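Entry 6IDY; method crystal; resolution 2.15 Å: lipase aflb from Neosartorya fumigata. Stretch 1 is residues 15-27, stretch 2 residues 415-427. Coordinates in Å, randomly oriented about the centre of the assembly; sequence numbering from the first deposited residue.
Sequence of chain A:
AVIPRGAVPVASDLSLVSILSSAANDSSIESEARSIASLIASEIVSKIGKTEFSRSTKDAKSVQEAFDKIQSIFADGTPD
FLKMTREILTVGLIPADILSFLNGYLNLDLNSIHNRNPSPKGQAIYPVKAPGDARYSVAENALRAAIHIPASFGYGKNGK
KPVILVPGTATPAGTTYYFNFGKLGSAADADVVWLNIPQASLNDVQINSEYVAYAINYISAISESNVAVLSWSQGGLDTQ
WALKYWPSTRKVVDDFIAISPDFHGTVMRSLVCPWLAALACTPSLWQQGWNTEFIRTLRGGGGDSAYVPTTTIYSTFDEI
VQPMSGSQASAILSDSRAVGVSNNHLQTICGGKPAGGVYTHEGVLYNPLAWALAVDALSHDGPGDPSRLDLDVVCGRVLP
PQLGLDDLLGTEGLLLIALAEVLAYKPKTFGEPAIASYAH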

ATOM      1  N   SER A  15      11.082   0.258  19.484  1.00 47.49           N
ATOM      2  CA  SER A  15      10.853  -0.975  18.735  1.00 45.12           C
ATOM      3  C   SER A  15       9.367  -1.333  18.653  1.00 45.61           C
ATOM      4  O   SER A  15       8.545  -0.726  19.344  1.00 44.98           O
ATOM      5  CB  SER A  15      11.635  -2.125  19.367  1.00 48.83           C
ATOM      6  OG  SER A  15      11.060  -2.543  20.594  1.00 55.37           O
ATOM      7  N   LEU A  16       9.033  -2.344  17.825  1.00 39.75           N
ATOM      8  CA  LEU A  16       7.681  -2.866  17.660  1.00 38.71           C
ATOM      9  C   LEU A  16       7.176  -3.373  19.021  1.00 43.34           C
ATOM     10  O   LEU A  16       6.043  -3.067  19.402  1.00 43.21           O
ATOM     11  CB  LEU A  16       7.697  -3.996  16.613  1.00 38.29           C
ATOM     12  CG  LEU A  16       6.376  -4.470  16.026  1.00 41.80           C
ATOM     13  CD1 LEU A  16       5.756  -3.411  15.175  1.00 40.72           C
ATOM     14  CD2 LEU A  16       6.584  -5.696  15.162  1.00 43.26           C
ATOM     15  N   VAL A  17       8.057  -4.069  19.780  1.00 39.72           N
ATOM     16  CA  VAL A  17       7.798  -4.586  21.128  1.00 39.79           C
ATOM     17  C   VAL A  17       7.461  -3.446  22.102  1.00 42.59           C
ATOM     18  O   VAL A  17       6.427  -3.522  22.762  1.00 43.09           O
ATOM     19  CB  VAL A  17       8.956  -5.499  21.635  1.00 44.31           C
ATOM     20  CG1 VAL A  17       8.915  -5.684  23.153  1.00 45.03           C
ATOM     21  CG2 VAL A  17       8.928  -6.853  20.937  1.00 43.78           C
ATOM     22  N   SER A  18       8.311  -2.394  22.170  1.00 37.86           N
ATOM     23  CA  SER A  18       8.115  -1.241  23.059  1.00 37.15           C
ATOM     24  C   SER A  18       6.828  -0.469  22.745  1.00 38.58           C
ATOM     25  O   SER A  18       6.090  -0.131  23.669  1.00 37.88           O
ATOM     26  CB  SER A  18       9.333  -0.318  23.051  1.00 40.87           C
ATOM     27  OG  SER A  18       9.383   0.493  21.890  1.00 53.36           O
ATOM     28  N   ILE A  19       6.541  -0.222  21.449  1.00 34.73           N
ATOM     29  CA  ILE A  19       5.321   0.477  21.022  1.00 34.01           C
ATOM     30  C   ILE A  19       4.079  -0.307  21.464  1.00 36.92           C
ATOM     31  O   ILE A  19       3.187   0.266  22.092  1.00 37.52           O
ATOM     32  CB  ILE A  19       5.315   0.791  19.500  1.00 36.65           C
ATOM     33  CG1 ILE A  19       6.418   1.800  19.130  1.00 37.36           C
ATOM     34  CG2 ILE A  19       3.940   1.300  19.050  1.00 36.56           C
ATOM     35  CD1 ILE A  19       6.829   1.749  17.682  1.00 42.42           C
ATOM     36  N   LEU A  20       4.054  -1.618  21.181  1.00 32.28           N
ATOM     37  CA  LEU A  20       2.921  -2.469  21.536  1.00 31.79           C
ATOM     38  C   LEU A  20       2.766  -2.674  23.052  1.00 36.04           C
ATOM     39  O   LEU A  20       1.631  -2.753  23.524  1.00 36.13           O
ATOM     40  CB  LEU A  20       2.954  -3.800  20.769  1.00 31.34           C
ATOM     41  CG  LEU A  20       2.732  -3.670  19.252  1.00 34.70           C
ATOM     42  CD1 LEU A  20       3.319  -4.839  18.509  1.00 34.60           C
ATOM     43  CD2 LEU A  20       1.265  -3.476  18.908  1.00 35.76           C
ATOM     44  N   SER A  21       3.881  -2.717  23.810  1.00 32.98           N
ATOM     45  CA  SER A  21       3.842  -2.860  25.278  1.00 34.05           C
ATOM     46  C   SER A  21       3.281  -1.585  25.911  1.00 38.00           C
ATOM     47  O   SER A  21       2.490  -1.670  26.851  1.00 38.17           O
ATOM     48  CB  SER A  21       5.230  -3.156  25.842  1.00 36.79           C
ATOM     49  OG  SER A  21       5.741  -4.354  25.282  1.00 44.43           O
ATOM     50  N   SER A  22       3.673  -0.411  25.370  1.00 34.56           N
ATOM     51  CA  SER A  22       3.193   0.901  25.809  1.00 35.33           C
ATOM     52  C   SER A  22       1.696   1.018  25.520  1.00 40.26           C
ATOM     53  O   SER A  22       0.952   1.482  26.384  1.00 40.62           O
ATOM     54  CB  SER A  22       3.946   2.020  25.094  1.00 38.43           C
ATOM     55  OG  SER A  22       5.332   1.957  25.383  1.00 50.35           O
ATOM     56  N   ALA A  23       1.257   0.573  24.316  1.00 36.25           N
ATOM     57  CA  ALA A  23      -0.145   0.588  23.882  1.00 35.73           C
ATOM     58  C   ALA A  23      -1.023  -0.306  24.765  1.00 40.50           C
ATOM     59  O   ALA A  23      -2.157   0.067  25.073  1.00 39.89           O
ATOM     60  CB  ALA A  23      -0.250   0.166  22.426  1.00 35.33           C
ATOM     61  N   ALA A  24      -0.480  -1.461  25.205  1.00 38.03           N
ATOM     62  CA  ALA A  24      -1.156  -2.406  26.103  1.00 38.43           C
ATOM     63  C   ALA A  24      -1.417  -1.757  27.466  1.00 43.24           C
ATOM     64  O   ALA A  24      -2.401  -2.093  28.130  1.00 42.84           O
ATOM     65  CB  ALA A  24      -0.303  -3.653  26.284  1.00 39.43           C
ATOM     66  N   ASN A  25      -0.538  -0.816  27.865  1.00 40.38           N
ATOM     67  CA  ASN A  25      -0.625  -0.083  29.132  1.00 41.44           C
ATOM     68  C   ASN A  25      -1.159   1.342  28.928  1.00 44.68           C
ATOM     69  O   ASN A  25      -1.071   2.183  29.828  1.00 44.56           O
ATOM     70  CB  ASN A  25       0.738  -0.076  29.825  1.00 42.59           C
ATOM     71  CG  ASN A  25       1.206  -1.447  30.230  1.00 60.24           C
ATOM     72  OD1 ASN A  25       0.478  -2.220  30.867  1.00 50.73           O
ATOM     73  ND2 ASN A  25       2.434  -1.780  29.865  1.00 54.13           N
ATOM     74  N   ASP A  26      -1.737   1.596  27.746  1.00 39.44           N
ATOM     75  CA  ASP A  26      -2.292   2.891  27.389  1.00 38.83           C
ATOM     76  C   ASP A  26      -3.802   2.883  27.602  1.00 43.42           C
ATOM     77  O   ASP A  26      -4.545   2.218  26.871  1.00 41.77           O
ATOM     78  CB  ASP A  26      -1.904   3.269  25.944  1.00 39.08           C
ATOM     79  CG  ASP A  26      -2.195   4.695  25.529  1.00 47.13           C
ATOM     80  OD1 ASP A  26      -2.817   5.437  26.328  1.00 47.97           O
ATOM     81  OD2 ASP A  26      -1.814   5.071  24.397  1.00 52.18           O
ATOM     82  N   SER A  27      -4.238   3.631  28.630  1.00 41.94           N
ATOM     83  CA  SER A  27      -5.629   3.802  29.053  1.00 42.61           C
ATOM     84  C   SER A  27      -6.542   4.414  27.970  1.00 45.85           C
ATOM     85  O   SER A  27      -7.758   4.209  28.017  1.00 45.66           O
ATOM     86  CB  SER A  27      -5.681   4.648  30.321  1.00 48.04           C
ATOM     87  OG  SER A  27      -6.945   4.520  30.949  1.00 62.30           O
TER
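Stretch 2 415-427: LLIALAEVLAYKP

Residues 15-27 and 415-427 come from near the two ends of the sequence, and they meet as a pair of packed helices. Stretch 1 is helical from Leu 16 onward; stretch 2 contributes the final turns of a helix that begins earlier in the chain and runs through Ala 424. The two helices point broadly the same way, with an angle of 49° between their N-to-C directions, and their axes approach to 9.1 Å. The backbones come nearest at Leu 20 and Ala 420, whose CA atoms are 5.6 Å apart, and remain close one turn later, where Ala 23 CA lies 6.1 Å from Leu 423 CA. Together the stretches bury 490 Å² of surface.

Stretch 1 opens with Ser 15 at the N-cap position. Ser 15 OG accepts a hydrogen bond from Ser 18 N at 3.2 Å, satisfying an amide that has no helical carbonyl to pair with, while Ser 18 OG donates back to Ser 15 O at 2.9 Å. Neither serine reaches stretch 2.

The contact begins at Leu 16. Its CA-to-CB bond points sideways, but the t, p rotamer brings the end of the side chain nearer to the second helix. There Leu 16 CD1 lies 3.6 Å from both Ile 417 CA and Ala 420 CB, and 3.5 Å from Leu 416 O, so the methyl packs on backbone as well as on side chains. Val 17 and Ser 18 are out of reach. Ile 19 then points toward stretch 2, and its CG2 bridges one turn of the opposing helix, 3.7 Å from Ala 420 CB and 3.6 Å from Ala 424 CB. Ile 19 CG2 also sits 3.3 Å from Ala 420 O, a close apolar approach to a carbonyl already engaged by Ala 424 N within its own helix.

Leu 20 is the knob of the interface, held among Leu 416, Leu 419, Ala 420 and Leu 423. Leu 20 CD2 is 3.9 Å from Ala 420 CA and 4.1 Å from Leu 419 CD2, with Leu 423 CD1 farther off at 4.4 Å from that same CD2. The small side chain of Ala 420 lies at the centre of this packing, meeting Leu 16, Ile 19 and Leu 20. Ser 21 and Ser 22 make no contact with stretch 2, and Ser 21 OG instead donates to Val 17 O at 2.7 Å. One turn after Ile 19, Ala 23 again points toward the partner, placing its CB 3.8 Å from Leu 423 CB.

Beyond the helix the contact turns polar. Asp 26, with chi1 in t, has its CA-to-CB bond pointing toward stretch 2, and its carboxylate meets Lys 426, which has left helical conformation and extends its chain to form a salt bridge; Lys 426 NZ donates to Asp 26 OD2 at 3.1 Å. A water molecule adds a second link, its O donating to Asp 26 OD2 at 2.7 Å and to Leu 423 O at 2.8 Å. Ser 27 lies beyond the contact.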

ATOM      1  N   LEU A 415       1.230  -6.357   9.117  1.00 21.95           N
ATOM      2  CA  LEU A 415       0.051  -6.067   9.928  1.00 22.35           C
ATOM      3  C   LEU A 415       0.433  -5.737  11.357  1.00 26.25           C
ATOM      4  O   LEU A 415      -0.258  -4.952  12.004  1.00 25.00           O
ATOM      5  CB  LEU A 415      -0.929  -7.249   9.906  1.00 23.04           C
ATOM      6  CG  LEU A 415      -1.611  -7.533   8.566  1.00 28.40           C
ATOM      7  CD1 LEU A 415      -2.372  -8.817   8.633  1.00 29.10           C
ATOM      8  CD2 LEU A 415      -2.528  -6.396   8.142  1.00 29.50           C
ATOM      9  N   LEU A 416       1.552  -6.317  11.836  1.00 24.05           N
ATOM     10  CA  LEU A 416       2.077  -6.082  13.182  1.00 24.44           C
ATOM     11  C   LEU A 416       2.614  -4.659  13.301  1.00 26.78           C
ATOM     12  O   LEU A 416       2.405  -4.005  14.320  1.00 26.60           O
ATOM     13  CB  LEU A 416       3.153  -7.117  13.540  1.00 25.50           C
ATOM     14  CG  LEU A 416       2.756  -8.598  13.392  1.00 31.33           C
ATOM     15  CD1 LEU A 416       3.975  -9.494  13.526  1.00 32.23           C
ATOM     16  CD2 LEU A 416       1.687  -9.006  14.419  1.00 34.62           C
ATOM     17  N   ILE A 417       3.260  -4.162  12.241  1.00 23.22           N
ATOM     18  CA  ILE A 417       3.759  -2.786  12.188  1.00 22.12           C
ATOM     19  C   ILE A 417       2.558  -1.832  12.081  1.00 23.82           C
ATOM     20  O   ILE A 417       2.488  -0.844  12.823  1.00 22.86           O
ATOM     21  CB  ILE A 417       4.780  -2.591  11.033  1.00 24.46           C
ATOM     22  CG1 ILE A 417       6.077  -3.368  11.322  1.00 25.80           C
ATOM     23  CG2 ILE A 417       5.066  -1.100  10.802  1.00 23.88           C
ATOM     24  CD1 ILE A 417       7.006  -3.501  10.125  1.00 32.89           C
ATOM     25  N   ALA A 418       1.599  -2.163  11.186  1.00 19.12           N
ATOM     26  CA  ALA A 418       0.388  -1.365  10.988  1.00 18.66           C
ATOM     27  C   ALA A 418      -0.364  -1.158  12.311  1.00 23.68           C
ATOM     28  O   ALA A 418      -0.757  -0.027  12.604  1.00 23.66           O
ATOM     29  CB  ALA A 418      -0.512  -1.994   9.932  1.00 18.43           C
ATOM     30  N   LEU A 419      -0.465  -2.217  13.151  1.00 21.12           N
ATOM     31  CA  LEU A 419      -1.125  -2.121  14.451  1.00 21.96           C
ATOM     32  C   LEU A 419      -0.363  -1.199  15.400  1.00 25.87           C
ATOM     33  O   LEU A 419      -0.980  -0.328  16.012  1.00 24.51           O
ATOM     34  CB  LEU A 419      -1.355  -3.497  15.107  1.00 22.63           C
ATOM     35  CG  LEU A 419      -2.140  -3.457  16.434  1.00 27.39           C
ATOM     36  CD1 LEU A 419      -3.564  -2.942  16.230  1.00 26.37           C
ATOM     37  CD2 LEU A 419      -2.133  -4.796  17.117  1.00 28.51           C
ATOM     38  N   ALA A 420       0.971  -1.382  15.498  1.00 22.38           N
ATOM     39  CA  ALA A 420       1.843  -0.560  16.334  1.00 22.17           C
ATOM     40  C   ALA A 420       1.725   0.919  15.951  1.00 25.55           C
ATOM     41  O   ALA A 420       1.529   1.747  16.834  1.00 25.48           O
ATOM     42  CB  ALA A 420       3.283  -1.026  16.197  1.00 23.15           C
ATOM     43  N   GLU A 421       1.785   1.244  14.637  1.00 21.62           N
ATOM     44  CA  GLU A 421       1.658   2.621  14.146  1.00 20.82           C
ATOM     45  C   GLU A 421       0.283   3.233  14.480  1.00 25.70           C
ATOM     46  O   GLU A 421       0.222   4.381  14.931  1.00 25.79           O
ATOM     47  CB  GLU A 421       1.941   2.702  12.636  1.00 21.20           C
ATOM     48  CG  GLU A 421       3.416   2.600  12.264  1.00 26.28           C
ATOM     49  CD  GLU A 421       4.294   3.767  12.675  1.00 36.21           C
ATOM     50  OE1 GLU A 421       3.804   4.918  12.678  1.00 30.09           O
ATOM     51  OE2 GLU A 421       5.475   3.530  13.004  1.00 36.28           O
ATOM     52  N   VAL A 422      -0.807   2.472  14.274  1.00 22.77           N
ATOM     53  CA  VAL A 422      -2.174   2.940  14.571  1.00 22.70           C
ATOM     54  C   VAL A 422      -2.318   3.254  16.070  1.00 27.96           C
ATOM     55  O   VAL A 422      -2.771   4.348  16.433  1.00 27.75           O
ATOM     56  CB  VAL A 422      -3.277   1.959  14.057  1.00 25.46           C
ATOM     57  CG1 VAL A 422      -4.648   2.315  14.620  1.00 25.09           C
ATOM     58  CG2 VAL A 422      -3.337   1.956  12.535  1.00 24.23           C
ATOM     59  N   LEU A 423      -1.874   2.317  16.926  1.00 24.73           N
ATOM     60  CA  LEU A 423      -1.978   2.460  18.377  1.00 25.27           C
ATOM     61  C   LEU A 423      -1.119   3.588  18.935  1.00 28.63           C
ATOM     62  O   LEU A 423      -1.581   4.302  19.823  1.00 28.65           O
ATOM     63  CB  LEU A 423      -1.714   1.126  19.095  1.00 26.02           C
ATOM     64  CG  LEU A 423      -2.656  -0.054  18.733  1.00 30.55           C
ATOM     65  CD1 LEU A 423      -2.404  -1.253  19.633  1.00 31.72           C
ATOM     66  CD2 LEU A 423      -4.128   0.336  18.811  1.00 32.15           C
ATOM     67  N   ALA A 424       0.084   3.802  18.380  1.00 25.05           N
ATOM     68  CA  ALA A 424       0.984   4.875  18.832  1.00 25.18           C
ATOM     69  C   ALA A 424       0.601   6.257  18.289  1.00 27.83           C
ATOM     70  O   ALA A 424       1.105   7.258  18.795  1.00 28.04           O
ATOM     71  CB  ALA A 424       2.421   4.552  18.447  1.00 26.03           C
ATOM     72  N   TYR A 425      -0.264   6.323  17.255  1.00 24.06           N
ATOM     73  CA  TYR A 425      -0.659   7.601  16.660  1.00 23.34           C
ATOM     74  C   TYR A 425      -1.397   8.472  17.655  1.00 27.03           C
ATOM     75  O   TYR A 425      -2.408   8.056  18.220  1.00 25.90           O
ATOM     76  CB  TYR A 425      -1.491   7.409  15.383  1.00 23.32           C
ATOM     77  CG  TYR A 425      -1.737   8.703  14.634  1.00 23.72           C
ATOM     78  CD1 TYR A 425      -2.798   9.540  14.974  1.00 25.60           C
ATOM     79  CD2 TYR A 425      -0.912   9.090  13.580  1.00 23.14           C
ATOM     80  CE1 TYR A 425      -3.025  10.734  14.290  1.00 25.74           C
ATOM     81  CE2 TYR A 425      -1.145  10.269  12.875  1.00 23.06           C
ATOM     82  CZ  TYR A 425      -2.202  11.089  13.235  1.00 28.52           C
ATOM     83  OH  TYR A 425      -2.436  12.258  12.551  1.00 31.99           O
ATOM     84  N   LYS A 426      -0.869   9.679  17.874  1.00 24.96           N
ATOM     85  CA  LYS A 426      -1.418  10.669  18.798  1.00 25.78           C
ATOM     86  C   LYS A 426      -1.241  12.072  18.204  1.00 31.94           C
ATOM     87  O   LYS A 426      -0.198  12.336  17.610  1.00 31.73           O
ATOM     88  CB  LYS A 426      -0.738  10.576  20.183  1.00 27.96           C
ATOM     89  CG  LYS A 426      -1.069   9.298  20.943  1.00 34.91           C
ATOM     90  CD  LYS A 426      -0.242   9.105  22.207  1.00 41.46           C
ATOM     91  CE  LYS A 426      -0.481   7.722  22.773  1.00 46.60           C
ATOM     92  NZ  LYS A 426      -0.081   7.621  24.203  1.00 57.55           N
ATOM     93  N   PRO A 427      -2.227  12.989  18.337  1.00 29.94           N
ATOM     94  CA  PRO A 427      -3.533  12.806  18.991  1.00 29.24           C
ATOM     95  C   PRO A 427      -4.527  12.064  18.103  1.00 30.87           C
ATOM     96  O   PRO A 427      -4.503  12.225  16.884  1.00 29.85           O
ATOM     97  CB  PRO A 427      -3.956  14.241  19.326  1.00 31.67           C
ATOM     98  CG  PRO A 427      -3.319  15.090  18.256  1.00 36.66           C
ATOM     99  CD  PRO A 427      -2.082  14.352  17.781  1.00 31.88           C
TER
HETATM  100  O   HOH W   1      -0.534   3.728  22.380  1.00 40.55           O